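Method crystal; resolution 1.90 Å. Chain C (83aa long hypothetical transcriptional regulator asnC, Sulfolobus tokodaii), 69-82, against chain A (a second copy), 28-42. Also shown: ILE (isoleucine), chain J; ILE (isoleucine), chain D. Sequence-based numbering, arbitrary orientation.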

# COMPACT_ATOMS: atom_id res chain seq x y z
N THR C 69 4.36 -12.51 5.16
CA THR C 69 5.60 -12.56 4.37
C THR C 69 5.38 -12.17 2.92
O THR C 69 4.32 -12.43 2.31
CB THR C 69 6.24 -13.91 4.38
OG1 THR C 69 5.36 -14.86 3.78
CG2 THR C 69 6.48 -14.47 5.76
N LEU C 70 6.42 -11.53 2.39
CA LEU C 70 6.50 -11.13 1.00
C LEU C 70 7.80 -11.62 0.45
O LEU C 70 8.86 -11.07 0.76
CB LEU C 70 6.40 -9.62 0.90
CG LEU C 70 6.08 -8.93 -0.44
CD1 LEU C 70 5.74 -7.47 -0.30
CD2 LEU C 70 7.16 -9.18 -1.44
N THR C 71 7.76 -12.70 -0.35
CA THR C 71 8.93 -13.29 -0.94
C THR C 71 9.15 -12.69 -2.29
O THR C 71 8.26 -12.77 -3.13
CB THR C 71 8.68 -14.80 -1.09
OG1 THR C 71 8.50 -15.41 0.21
CG2 THR C 71 9.86 -15.49 -1.69
N MSE C 72 10.35 -12.14 -2.48
CA MSE C 72 10.86 -11.62 -3.72
C MSE C 72 11.86 -12.61 -4.31
O MSE C 72 13.03 -12.79 -3.79
CB MSE C 72 11.46 -10.24 -3.47
CG MSE C 72 10.56 -9.32 -2.75
SE MSE C 72 11.44 -7.55 -2.54
CE MSE C 72 12.69 -7.97 -0.97
N ILE C 73 11.45 -13.27 -5.38
CA ILE C 73 12.30 -14.22 -6.08
C ILE C 73 13.33 -13.44 -6.81
O ILE C 73 13.01 -12.44 -7.51
CB ILE C 73 11.44 -15.05 -7.13
CG1 ILE C 73 10.33 -15.87 -6.45
CG2 ILE C 73 12.38 -15.91 -8.02
CD1 ILE C 73 10.83 -16.85 -5.47
N ILE C 74 14.60 -13.82 -6.65
CA ILE C 74 15.71 -13.07 -7.17
C ILE C 74 15.92 -13.60 -8.59
O ILE C 74 15.77 -14.80 -8.83
CB ILE C 74 17.01 -13.34 -6.36
CG1 ILE C 74 16.94 -12.62 -5.01
CG2 ILE C 74 18.21 -12.91 -7.21
CD1 ILE C 74 18.11 -12.97 -3.90
N VAL C 75 16.20 -12.71 -9.51
CA VAL C 75 16.34 -13.06 -10.91
C VAL C 75 17.73 -13.65 -11.14
O VAL C 75 18.71 -12.99 -10.93
CB VAL C 75 16.25 -11.80 -11.86
CG1 VAL C 75 16.65 -12.21 -13.29
CG2 VAL C 75 14.87 -11.19 -11.87
N GLU C 76 17.78 -14.92 -11.56
CA GLU C 76 19.01 -15.55 -12.00
C GLU C 76 19.81 -14.75 -12.98
O GLU C 76 19.33 -14.39 -13.99
CB GLU C 76 18.72 -16.95 -12.61
CG GLU C 76 18.40 -17.97 -11.53
CD GLU C 76 18.27 -19.40 -12.03
OE1 GLU C 76 17.78 -19.64 -13.18
OE2 GLU C 76 18.70 -20.30 -11.25
N GLY C 77 21.07 -14.47 -12.67
CA GLY C 77 21.89 -13.69 -13.61
C GLY C 77 21.84 -12.17 -13.36
O GLY C 77 22.55 -11.40 -14.02
N LYS C 78 21.02 -11.75 -12.40
CA LYS C 78 20.95 -10.35 -11.96
C LYS C 78 21.05 -10.36 -10.44
O LYS C 78 20.21 -9.80 -9.70
CB LYS C 78 19.65 -9.70 -12.46
CG LYS C 78 19.59 -9.39 -13.90
CD LYS C 78 20.62 -8.28 -14.36
CE LYS C 78 20.76 -8.09 -15.85
NZ LYS C 78 20.86 -9.27 -16.71
N SER C 79 22.12 -10.97 -9.91
CA SER C 79 22.26 -11.13 -8.50
C SER C 79 23.76 -11.19 -8.18
O SER C 79 24.45 -12.08 -8.68
CB SER C 79 21.60 -12.45 -8.04
OG SER C 79 21.81 -12.69 -6.66
N LEU C 80 24.23 -10.24 -7.39
CA LEU C 80 25.63 -10.11 -7.00
C LEU C 80 25.79 -9.95 -5.52
O LEU C 80 25.18 -9.09 -4.93
CB LEU C 80 26.23 -8.88 -7.64
CG LEU C 80 27.68 -8.49 -7.23
CD1 LEU C 80 28.67 -9.57 -7.55
CD2 LEU C 80 28.03 -7.20 -7.97
N VAL C 81 26.64 -10.75 -4.92
CA VAL C 81 27.06 -10.53 -3.54
C VAL C 81 28.57 -10.43 -3.60
O VAL C 81 29.22 -11.39 -4.00
CB VAL C 81 26.68 -11.63 -2.58
CG1 VAL C 81 27.30 -11.28 -1.17
CG2 VAL C 81 25.16 -11.80 -2.46
N LYS C 82 29.10 -9.26 -3.28
CA LYS C 82 30.53 -8.97 -3.37
C LYS C 82 31.28 -9.64 -2.24
O LYS C 82 30.69 -9.85 -1.18
CB LYS C 82 30.72 -7.46 -3.30
CG LYS C 82 30.06 -6.75 -4.46
CD LYS C 82 30.32 -5.27 -4.44
CE LYS C 82 29.45 -4.56 -5.45
NZ LYS C 82 29.77 -3.09 -5.46
N ILE J . 9.57 -6.19 -10.12
CA ILE J . 9.12 -6.23 -11.55
C ILE J . 7.98 -7.14 -11.76
O ILE J . 7.70 -7.92 -10.82
CB ILE J . 10.28 -6.54 -12.52
CG1 ILE J . 10.72 -8.01 -12.50
CG2 ILE J . 11.39 -5.61 -12.29
CD1 ILE J . 11.75 -8.36 -13.60
OXT ILE J . 7.38 -6.97 -12.83
N ILE D . 2.88 -14.94 -0.90
CA ILE D . 3.70 -15.55 0.20
C ILE D . 5.10 -15.07 0.18
O ILE D . 5.47 -14.44 -0.84
CB ILE D . 3.63 -17.08 0.20
CG1 ILE D . 4.45 -17.74 -0.93
CG2 ILE D . 2.23 -17.53 0.23
CD1 ILE D . 4.53 -19.28 -0.81
OXT ILE D . 5.72 -15.28 1.23
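Chain A (28-42) VTEVHVVYGVYDIVV

How does chain A lie on chain C? The chain A strand that ends at Val A34 runs antiparallel to the chain C strand that ends at Val C81, at 164° between their directions, and crosses the strand that begins before Thr C69 at 112°; chain C turns a corner at 76-78 between these two strands. Val A31 pairs with Leu C80 through two hydrogen bonds, Val A31 N to Leu C80 O (3.1 Å) and Leu C80 N to Val A31 O (3.0 Å). Val A33 spans the corner: its N donates to Lys C78 O (2.9 Å) and its O accepts from Val C75 N (2.8 Å). Tyr A35 N then reaches Ile C73 O (3.0 Å), while at the other end Lys C82 N donates to Thr A29 O (3.1 Å).

What fixes the ring of His A32? Its chi1 is m and chi2 is -85°, which puts ND1 2.9 Å from Ser C79 OG in a hydrogen bond whose donor is undecided. On the ring's other nitrogen, NE2 donates to Glu A30 OE1 (2.7 Å); the chi1 of Glu A30 is -29°, between wells. Ile C74, m then t, lays CD1 over one ring face, 4.1 Å from the centroid.

Where do the apolar side chains meet? Met C72, a selenomethionine in m, t, m, carries CE to 3.6 Å from Val A41 CG2, and its SE lies at the edge of the Tyr A38 ring, 4.0 Å from CD2. Tyr A35, chi1 m, sets CD2 3.9 Å from Ile C73 CB and CE2 3.9 Å from Val C75 CG2.

Why does Gly A36 face chain C without a side chain? Its phi of 130° and psi of -154° by themselves call for glycine, since a CB would jam against the preceding carbonyl; a modelled CB would point toward chain C, 4.4 Å from Leu C70 CD2, which is no clash. Gly A36 N also donates to O of the chain J isoleucine (2.9 Å), whose N donates to Asp A39 OD1 (2.7 Å).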

# COMPACT_ATOMS: atom_id res chain seq x y z
N VAL A 28 27.57 -0.47 -2.25
CA VAL A 28 26.61 -1.50 -2.56
C VAL A 28 27.32 -2.84 -2.38
O VAL A 28 28.13 -3.19 -3.22
CB VAL A 28 26.11 -1.36 -4.02
CG1 VAL A 28 25.37 -2.58 -4.41
CG2 VAL A 28 25.25 -0.17 -4.14
N THR A 29 27.04 -3.56 -1.29
CA THR A 29 27.64 -4.84 -1.03
C THR A 29 26.88 -6.00 -1.62
O THR A 29 27.48 -7.09 -1.83
CB THR A 29 27.84 -5.09 0.45
OG1 THR A 29 26.56 -5.17 1.10
CG2 THR A 29 28.55 -3.86 1.08
N GLU A 30 25.57 -5.78 -1.91
CA GLU A 30 24.84 -6.73 -2.76
C GLU A 30 23.78 -5.99 -3.55
O GLU A 30 23.25 -4.95 -3.12
CB GLU A 30 24.02 -7.82 -2.02
CG GLU A 30 24.50 -8.25 -0.71
CD GLU A 30 23.52 -9.15 0.02
OE1 GLU A 30 22.52 -9.77 -0.55
OE2 GLU A 30 23.86 -9.27 1.19
N VAL A 31 23.38 -6.63 -4.63
CA VAL A 31 22.33 -6.03 -5.49
C VAL A 31 21.66 -7.17 -6.25
O VAL A 31 22.30 -8.09 -6.76
CB VAL A 31 22.91 -4.91 -6.38
CG1 VAL A 31 24.11 -5.38 -7.19
CG2 VAL A 31 21.90 -4.28 -7.30
N HIS A 32 20.34 -7.11 -6.31
CA HIS A 32 19.58 -8.19 -6.91
C HIS A 32 18.39 -7.59 -7.64
O HIS A 32 17.68 -6.82 -7.02
CB HIS A 32 19.04 -9.15 -5.81
CG HIS A 32 20.04 -9.54 -4.73
ND1 HIS A 32 20.93 -10.59 -4.88
CD2 HIS A 32 20.21 -9.09 -3.47
CE1 HIS A 32 21.66 -10.70 -3.78
NE2 HIS A 32 21.26 -9.80 -2.91
N VAL A 33 18.08 -8.01 -8.87
CA VAL A 33 16.73 -7.67 -9.42
C VAL A 33 15.80 -8.77 -8.91
O VAL A 33 16.18 -9.97 -8.84
CB VAL A 33 16.71 -7.63 -10.97
CG1 VAL A 33 15.38 -7.28 -11.65
CG2 VAL A 33 17.72 -6.66 -11.49
N VAL A 34 14.55 -8.39 -8.70
CA VAL A 34 13.53 -9.19 -8.07
C VAL A 34 12.17 -9.04 -8.68
O VAL A 34 11.82 -8.00 -9.22
CB VAL A 34 13.40 -8.91 -6.56
CG1 VAL A 34 14.57 -9.47 -5.75
CG2 VAL A 34 13.12 -7.46 -6.30
N TYR A 35 11.41 -10.15 -8.67
CA TYR A 35 9.95 -10.17 -8.99
C TYR A 35 9.14 -9.69 -7.80
O TYR A 35 9.44 -9.95 -6.61
CB TYR A 35 9.48 -11.56 -9.39
CG TYR A 35 10.17 -12.11 -10.60
CD1 TYR A 35 9.77 -11.77 -11.87
CD2 TYR A 35 11.22 -13.02 -10.48
CE1 TYR A 35 10.39 -12.24 -12.96
CE2 TYR A 35 11.82 -13.54 -11.61
CZ TYR A 35 11.40 -13.16 -12.83
OH TYR A 35 12.00 -13.66 -13.95
N GLY A 36 8.25 -8.80 -8.10
CA GLY A 36 7.16 -8.38 -7.25
C GLY A 36 7.12 -6.87 -7.19
O GLY A 36 7.49 -6.14 -8.12
N VAL A 37 6.57 -6.40 -6.08
CA VAL A 37 6.25 -4.98 -6.01
C VAL A 37 7.45 -3.98 -6.06
O VAL A 37 7.29 -2.83 -6.40
CB VAL A 37 5.26 -4.73 -4.88
CG1 VAL A 37 5.88 -4.75 -3.57
CG2 VAL A 37 4.47 -3.42 -5.15
N TYR A 38 8.64 -4.47 -5.76
CA TYR A 38 9.89 -3.74 -5.94
C TYR A 38 10.73 -4.45 -7.02
O TYR A 38 10.47 -5.62 -7.38
CB TYR A 38 10.69 -3.70 -4.57
CG TYR A 38 9.83 -3.27 -3.44
CD1 TYR A 38 9.52 -1.94 -3.25
CD2 TYR A 38 9.31 -4.20 -2.55
CE1 TYR A 38 8.74 -1.58 -2.23
CE2 TYR A 38 8.52 -3.84 -1.53
CZ TYR A 38 8.22 -2.52 -1.38
OH TYR A 38 7.34 -2.22 -0.36
N ASP A 39 11.68 -3.71 -7.57
CA ASP A 39 12.41 -4.12 -8.72
C ASP A 39 13.84 -4.48 -8.42
O ASP A 39 14.36 -5.42 -9.06
CB ASP A 39 12.47 -3.02 -9.69
CG ASP A 39 11.05 -2.62 -10.18
OD1 ASP A 39 10.18 -3.51 -10.18
OD2 ASP A 39 10.79 -1.45 -10.50
N ILE A 40 14.47 -3.75 -7.50
CA ILE A 40 15.83 -4.08 -7.08
C ILE A 40 16.01 -3.94 -5.57
O ILE A 40 15.40 -3.05 -4.94
CB ILE A 40 16.81 -3.09 -7.73
CG1 ILE A 40 16.76 -3.14 -9.26
CG2 ILE A 40 18.22 -3.24 -7.22
CD1 ILE A 40 17.64 -2.13 -9.95
N VAL A 41 16.84 -4.82 -5.00
CA VAL A 41 17.11 -4.84 -3.55
C VAL A 41 18.59 -4.63 -3.47
O VAL A 41 19.33 -5.32 -4.11
CB VAL A 41 16.73 -6.17 -2.86
CG1 VAL A 41 17.24 -6.15 -1.41
CG2 VAL A 41 15.31 -6.49 -2.98
N VAL A 42 19.04 -3.62 -2.75
CA VAL A 42 20.47 -3.45 -2.52
C VAL A 42 20.75 -3.47 -1.03
O VAL A 42 19.93 -3.02 -0.22
CB VAL A 42 21.04 -2.12 -3.09
CG1 VAL A 42 21.11 -2.14 -4.61
CG2 VAL A 42 20.31 -0.97 -2.65
O HOH W 1 8.60 -12.84 -5.85